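Local coordinates for spindle assembly checkpoint serine/threonine-protein kinase BUB1 (Saccharomyces cerevisiae, PDB 3ESL) that signals in the mitotic spindle assembly checkpoint as a protein kinase that phosphorylates BUB3, here represented by its all-helical, TPR-like N-terminal domain, at residues L125-L137 and P176-Y188. Numbering follows the deposited sequence.
Sequences LENAQFFLEAKVL and PDSRERLKGRLIY
The guanidinium of Arg185 lies flat on one face of the Phe130 ring, with the two planes 25° apart. This is a cation-pi stack within a TPR-like array of helices, and Arg185 CZ sits 3.9 Å from the Phe130 ring centroid. Arg185 CD adds a CH-pi contact over the same face. Bends in the Arg185 side chain at chi2 and chi3 lay the guanidinium over the ring, and its NE forms a salt bridge with Glu99. Arg181 presents one guanidinium face to the Glu133 carboxylate and has Leu132 CD1 at its edge. Helix 177-186 crosses the 131-137 portion of helix 131-143 at -82°, close to perpendicular. Phe130 is the N-cap residue of helix 131-143, just after the Schellman motif at Gln129. The salt bridge from Glu133 OE2 to Arg181 NH1 is 2.8 Å long, and the carboxylate and guanidinium planes are 65° apart. Arg181 also pairs with Asp177, and its NH1 donates to a water that accepts from Leu132 N. A leucine in place of Arg181 would probably leave the buried Glu133 carboxylate without its countercharge and the water without one of its donors. Next to this network, Leu182 fits as a knob into a hole made by Leu125, Glu133, Val136 and Leu137. Its CD1 meets Leu125 CD1 at 3.9 Å, and on its other branch Leu182 CD2 touches Val136 CG1 at 3.5 Å.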
loop_
_atom_site.group_PDB
_atom_site.type_symbol
_atom_site.label_atom_id
_atom_site.label_comp_id
_atom_site.label_asym_id
_atom_site.label_seq_id
_atom_site.Cartn_x
_atom_site.Cartn_y
_atom_site.Cartn_z
ATOM N N LEU A 125 -5.122 10.183 -6.634
ATOM C CA LEU A 125 -5.633 10.777 -7.860
ATOM C C LEU A 125 -6.108 12.200 -7.590
ATOM O O LEU A 125 -5.877 13.087 -8.409
ATOM C CB LEU A 125 -6.773 9.954 -8.443
ATOM C CG LEU A 125 -6.431 8.544 -8.930
ATOM C CD1 LEU A 125 -7.648 7.902 -9.579
ATOM C CD2 LEU A 125 -5.234 8.581 -9.892
ATOM N N GLU A 126 -6.753 12.403 -6.440
ATOM C CA GLU A 126 -7.215 13.752 -6.056
ATOM C C GLU A 126 -6.060 14.757 -5.992
ATOM O O GLU A 126 -6.133 15.845 -6.602
ATOM C CB GLU A 126 -7.990 13.712 -4.729
ATOM C CG GLU A 126 -8.224 15.111 -4.132
ATOM C CD GLU A 126 -9.011 15.109 -2.835
ATOM O OE1 GLU A 126 -9.212 14.029 -2.222
ATOM O OE2 GLU A 126 -9.440 16.212 -2.428
ATOM N N ASN A 127 -5.008 14.399 -5.263
ATOM C CA ASN A 127 -3.814 15.235 -5.137
ATOM C C ASN A 127 -3.139 15.495 -6.484
ATOM O O ASN A 127 -2.570 16.572 -6.702
ATOM C CB ASN A 127 -2.822 14.637 -4.138
ATOM C CG ASN A 127 -3.349 14.641 -2.706
ATOM O OD1 ASN A 127 -4.195 15.457 -2.343
ATOM N ND2 ASN A 127 -2.840 13.732 -1.888
ATOM N N ALA A 128 -3.228 14.518 -7.386
ATOM C CA ALA A 128 -2.688 14.662 -8.741
ATOM C C ALA A 128 -3.656 15.409 -9.648
ATOM O O ALA A 128 -3.407 15.544 -10.843
ATOM C CB ALA A 128 -2.363 13.303 -9.345
ATOM N N GLN A 129 -4.771 15.868 -9.079
ATOM C CA GLN A 129 -5.783 16.635 -9.810
ATOM C C GLN A 129 -6.531 15.845 -10.891
ATOM O O GLN A 129 -7.037 16.415 -11.859
ATOM C CB GLN A 129 -5.195 17.955 -10.365
ATOM C CG GLN A 129 -4.326 18.709 -9.384
ATOM C CD GLN A 129 -2.891 18.781 -9.838
ATOM O OE1 GLN A 129 -2.603 19.321 -10.908
ATOM N NE2 GLN A 129 -1.978 18.279 -9.019
ATOM N N PHE A 130 -6.597 14.519 -10.734
ATOM C CA PHE A 130 -7.518 13.722 -11.520
ATOM C C PHE A 130 -8.822 13.702 -10.734
ATOM O O PHE A 130 -9.225 12.674 -10.182
ATOM C CB PHE A 130 -6.988 12.293 -11.760
ATOM C CG PHE A 130 -5.809 12.223 -12.703
ATOM C CD1 PHE A 130 -5.983 12.384 -14.081
ATOM C CD2 PHE A 130 -4.527 11.996 -12.213
ATOM C CE1 PHE A 130 -4.882 12.311 -14.954
ATOM C CE2 PHE A 130 -3.429 11.920 -13.069
ATOM C CZ PHE A 130 -3.606 12.076 -14.437
ATOM N N PHE A 131 -9.480 14.858 -10.674
ATOM C CA PHE A 131 -10.560 15.067 -9.712
ATOM C C PHE A 131 -11.753 14.134 -9.899
ATOM O O PHE A 131 -12.221 13.507 -8.939
ATOM C CB PHE A 131 -10.988 16.549 -9.688
ATOM C CG PHE A 131 -9.935 17.469 -9.124
ATOM C CD1 PHE A 131 -9.557 17.384 -7.790
ATOM C CD2 PHE A 131 -9.327 18.429 -9.936
ATOM C CE1 PHE A 131 -8.578 18.223 -7.267
ATOM C CE2 PHE A 131 -8.354 19.281 -9.423
ATOM C CZ PHE A 131 -7.974 19.179 -8.089
ATOM N N LEU A 132 -12.236 14.017 -11.129
ATOM C CA LEU A 132 -13.437 13.225 -11.370
ATOM C C LEU A 132 -13.153 11.717 -11.412
ATOM O O LEU A 132 -14.008 10.908 -11.047
ATOM C CB LEU A 132 -14.203 13.728 -12.605
ATOM C CG LEU A 132 -14.642 15.205 -12.506
ATOM C CD1 LEU A 132 -15.246 15.708 -13.809
ATOM C CD2 LEU A 132 -15.583 15.465 -11.323
ATOM N N GLU A 133 -11.937 11.352 -11.813
ATOM C CA GLU A 133 -11.498 9.955 -11.724
ATOM C C GLU A 133 -11.457 9.505 -10.262
ATOM O O GLU A 133 -11.847 8.369 -9.948
ATOM C CB GLU A 133 -10.127 9.762 -12.373
ATOM C CG GLU A 133 -10.127 9.933 -13.894
ATOM C CD GLU A 133 -9.811 11.357 -14.351
ATOM O OE1 GLU A 133 -10.014 12.324 -13.583
ATOM O OE2 GLU A 133 -9.349 11.506 -15.503
ATOM N N ALA A 134 -10.987 10.393 -9.384
ATOM C CA ALA A 134 -10.924 10.107 -7.947
ATOM C C ALA A 134 -12.309 9.839 -7.357
ATOM O O ALA A 134 -12.465 8.968 -6.498
ATOM C CB ALA A 134 -10.225 11.231 -7.200
ATOM N N LYS A 135 -13.322 10.573 -7.828
ATOM C CA LYS A 135 -14.698 10.360 -7.369
ATOM C C LYS A 135 -15.200 9.004 -7.843
ATOM O O LYS A 135 -15.765 8.244 -7.061
ATOM C CB LYS A 135 -15.624 11.493 -7.860
ATOM C CG LYS A 135 -17.105 11.256 -7.614
ATOM C CD LYS A 135 -17.920 12.500 -7.948
ATOM C CE LYS A 135 -19.405 12.263 -7.730
ATOM N NZ LYS A 135 -20.095 13.543 -7.424
ATOM N N VAL A 136 -14.954 8.684 -9.111
ATOM C CA VAL A 136 -15.426 7.431 -9.695
ATOM C C VAL A 136 -14.807 6.233 -8.959
ATOM O O VAL A 136 -15.461 5.207 -8.757
ATOM C CB VAL A 136 -15.134 7.356 -11.205
ATOM C CG1 VAL A 136 -15.544 6.000 -11.777
ATOM C CG2 VAL A 136 -15.876 8.470 -11.941
ATOM N N LEU A 137 -13.553 6.389 -8.549
ATOM C CA LEU A 137 -12.871 5.334 -7.807
ATOM C C LEU A 137 -13.562 5.040 -6.470
ATOM O O LEU A 137 -13.711 3.875 -6.088
ATOM C CB LEU A 137 -11.416 5.708 -7.603
ATOM C CG LEU A 137 -10.437 4.631 -7.174
ATOM C CD1 LEU A 137 -10.579 3.365 -8.026
ATOM C CD2 LEU A 137 -9.055 5.242 -7.279
ATOM N N PRO A 176 -20.306 9.035 -20.080
ATOM C CA PRO A 176 -19.528 9.281 -18.873
ATOM C C PRO A 176 -18.026 9.194 -19.145
ATOM O O PRO A 176 -17.448 8.099 -19.135
ATOM C CB PRO A 176 -19.980 8.152 -17.933
ATOM C CG PRO A 176 -20.581 7.073 -18.841
ATOM C CD PRO A 176 -20.609 7.604 -20.255
ATOM N N ASP A 177 -17.399 10.342 -19.393
ATOM C CA ASP A 177 -15.985 10.350 -19.743
ATOM C C ASP A 177 -15.069 10.111 -18.541
ATOM O O ASP A 177 -14.051 9.440 -18.684
ATOM C CB ASP A 177 -15.582 11.625 -20.487
ATOM C CG ASP A 177 -14.282 11.454 -21.266
ATOM O OD1 ASP A 177 -14.240 10.614 -22.197
ATOM O OD2 ASP A 177 -13.299 12.160 -20.947
ATOM N N SER A 178 -15.431 10.643 -17.371
ATOM C CA SER A 178 -14.614 10.448 -16.163
ATOM C C SER A 178 -14.491 8.971 -15.794
ATOM O O SER A 178 -13.424 8.520 -15.372
ATOM C CB SER A 178 -15.139 11.261 -14.979
ATOM O OG SER A 178 -16.364 10.756 -14.485
ATOM N N ARG A 179 -15.583 8.227 -15.972
ATOM C CA ARG A 179 -15.573 6.783 -15.742
ATOM C C ARG A 179 -14.682 6.082 -16.764
ATOM O O ARG A 179 -13.914 5.179 -16.418
ATOM C CB ARG A 179 -16.990 6.199 -15.786
ATOM C CG ARG A 179 -17.975 6.869 -14.843
ATOM C CD ARG A 179 -18.919 5.851 -14.232
ATOM N NE ARG A 179 -20.086 6.478 -13.611
ATOM C CZ ARG A 179 -21.345 6.265 -13.990
ATOM N NH1 ARG A 179 -21.616 5.428 -14.987
ATOM N NH2 ARG A 179 -22.338 6.883 -13.362
ATOM N N GLU A 180 -14.786 6.505 -18.023
ATOM C CA GLU A 180 -13.960 5.945 -19.091
ATOM C C GLU A 180 -12.494 6.348 -18.966
ATOM O O GLU A 180 -11.604 5.578 -19.333
ATOM C CB GLU A 180 -14.515 6.326 -20.466
ATOM C CG GLU A 180 -15.577 5.356 -20.982
ATOM C CD GLU A 180 -14.999 4.014 -21.434
ATOM O OE1 GLU A 180 -13.797 3.959 -21.787
ATOM O OE2 GLU A 180 -15.751 3.012 -21.444
ATOM N N ARG A 181 -12.256 7.551 -18.448
ATOM C CA ARG A 181 -10.906 8.026 -18.151
ATOM C C ARG A 181 -10.279 7.187 -17.032
ATOM O O ARG A 181 -9.124 6.769 -17.145
ATOM C CB ARG A 181 -10.913 9.507 -17.766
ATOM C CG ARG A 181 -10.942 10.485 -18.949
ATOM C CD ARG A 181 -10.721 11.910 -18.470
ATOM N NE ARG A 181 -11.868 12.409 -17.713
ATOM C CZ ARG A 181 -11.801 13.328 -16.754
ATOM N NH1 ARG A 181 -10.636 13.856 -16.406
ATOM N NH2 ARG A 181 -12.904 13.713 -16.130
ATOM N N LEU A 182 -11.051 6.929 -15.973
ATOM C CA LEU A 182 -10.595 6.053 -14.883
ATOM C C LEU A 182 -10.313 4.638 -15.381
ATOM O O LEU A 182 -9.262 4.069 -15.071
ATOM C CB LEU A 182 -11.584 6.015 -13.711
ATOM C CG LEU A 182 -11.126 5.121 -12.536
ATOM C CD1 LEU A 182 -9.856 5.663 -11.875
ATOM C CD2 LEU A 182 -12.225 4.916 -11.509
ATOM N N LYS A 183 -11.249 4.076 -16.147
ATOM C CA LYS A 183 -11.066 2.756 -16.745
ATOM C C LYS A 183 -9.732 2.672 -17.492
ATOM O O LYS A 183 -8.978 1.711 -17.319
ATOM C CB LYS A 183 -12.220 2.425 -17.693
ATOM C CG LYS A 183 -12.179 1.001 -18.244
ATOM C CD LYS A 183 -13.225 0.776 -19.331
ATOM C CE LYS A 183 -14.644 0.755 -18.770
ATOM N NZ LYS A 183 -15.639 0.388 -19.823
ATOM N N GLY A 184 -9.456 3.685 -18.314
ATOM C CA GLY A 184 -8.186 3.796 -19.032
ATOM C C GLY A 184 -6.985 3.835 -18.100
ATOM O O GLY A 184 -5.974 3.172 -18.352
ATOM N N ARG A 185 -7.104 4.605 -17.017
ATOM C CA ARG A 185 -6.058 4.692 -15.994
ATOM C C ARG A 185 -5.834 3.366 -15.263
ATOM O O ARG A 185 -4.725 3.106 -14.783
ATOM C CB ARG A 185 -6.386 5.769 -14.953
ATOM C CG ARG A 185 -6.453 7.187 -15.493
ATOM C CD ARG A 185 -6.016 8.198 -14.442
ATOM N NE ARG A 185 -4.565 8.185 -14.248
ATOM C CZ ARG A 185 -3.679 8.691 -15.104
ATOM N NH1 ARG A 185 -4.084 9.267 -16.235
ATOM N NH2 ARG A 185 -2.383 8.628 -14.826
ATOM N N LEU A 186 -6.880 2.545 -15.159
ATOM C CA LEU A 186 -6.800 1.292 -14.399
ATOM C C LEU A 186 -6.234 0.118 -15.186
ATOM O O LEU A 186 -5.839 -0.883 -14.594
ATOM C CB LEU A 186 -8.163 0.912 -13.792
ATOM C CG LEU A 186 -8.640 1.746 -12.597
ATOM C CD1 LEU A 186 -10.080 1.409 -12.191
ATOM C CD2 LEU A 186 -7.696 1.600 -11.404
ATOM N N ILE A 187 -6.194 0.232 -16.516
ATOM C CA ILE A 187 -5.695 -0.861 -17.356
ATOM C C ILE A 187 -4.286 -1.218 -16.910
ATOM O O ILE A 187 -3.397 -0.368 -16.910
ATOM C CB ILE A 187 -5.675 -0.498 -18.876
ATOM C CG1 ILE A 187 -7.092 -0.223 -19.409
ATOM C CG2 ILE A 187 -4.986 -1.590 -19.686
ATOM C CD1 ILE A 187 -8.063 -1.389 -19.298
ATOM N N TYR A 188 -4.107 -2.475 -16.516
ATOM C CA TYR A 188 -2.827 -2.948 -16.016
ATOM C C TYR A 188 -1.775 -2.971 -17.130
ATOM O O TYR A 188 -2.041 -3.453 -18.237
ATOM C CB TYR A 188 -2.972 -4.350 -15.422
ATOM C CG TYR A 188 -1.670 -4.862 -14.877
ATOM C CD1 TYR A 188 -1.079 -4.263 -13.762
ATOM C CD2 TYR A 188 -1.012 -5.928 -15.479
ATOM C CE1 TYR A 188 0.126 -4.718 -13.257
ATOM C CE2 TYR A 188 0.208 -6.397 -14.975
ATOM C CZ TYR A 188 0.765 -5.786 -13.866
ATOM O OH TYR A 188 1.968 -6.240 -13.363
HETATM O O HOH W 1 -11.343 15.207 -13.493
#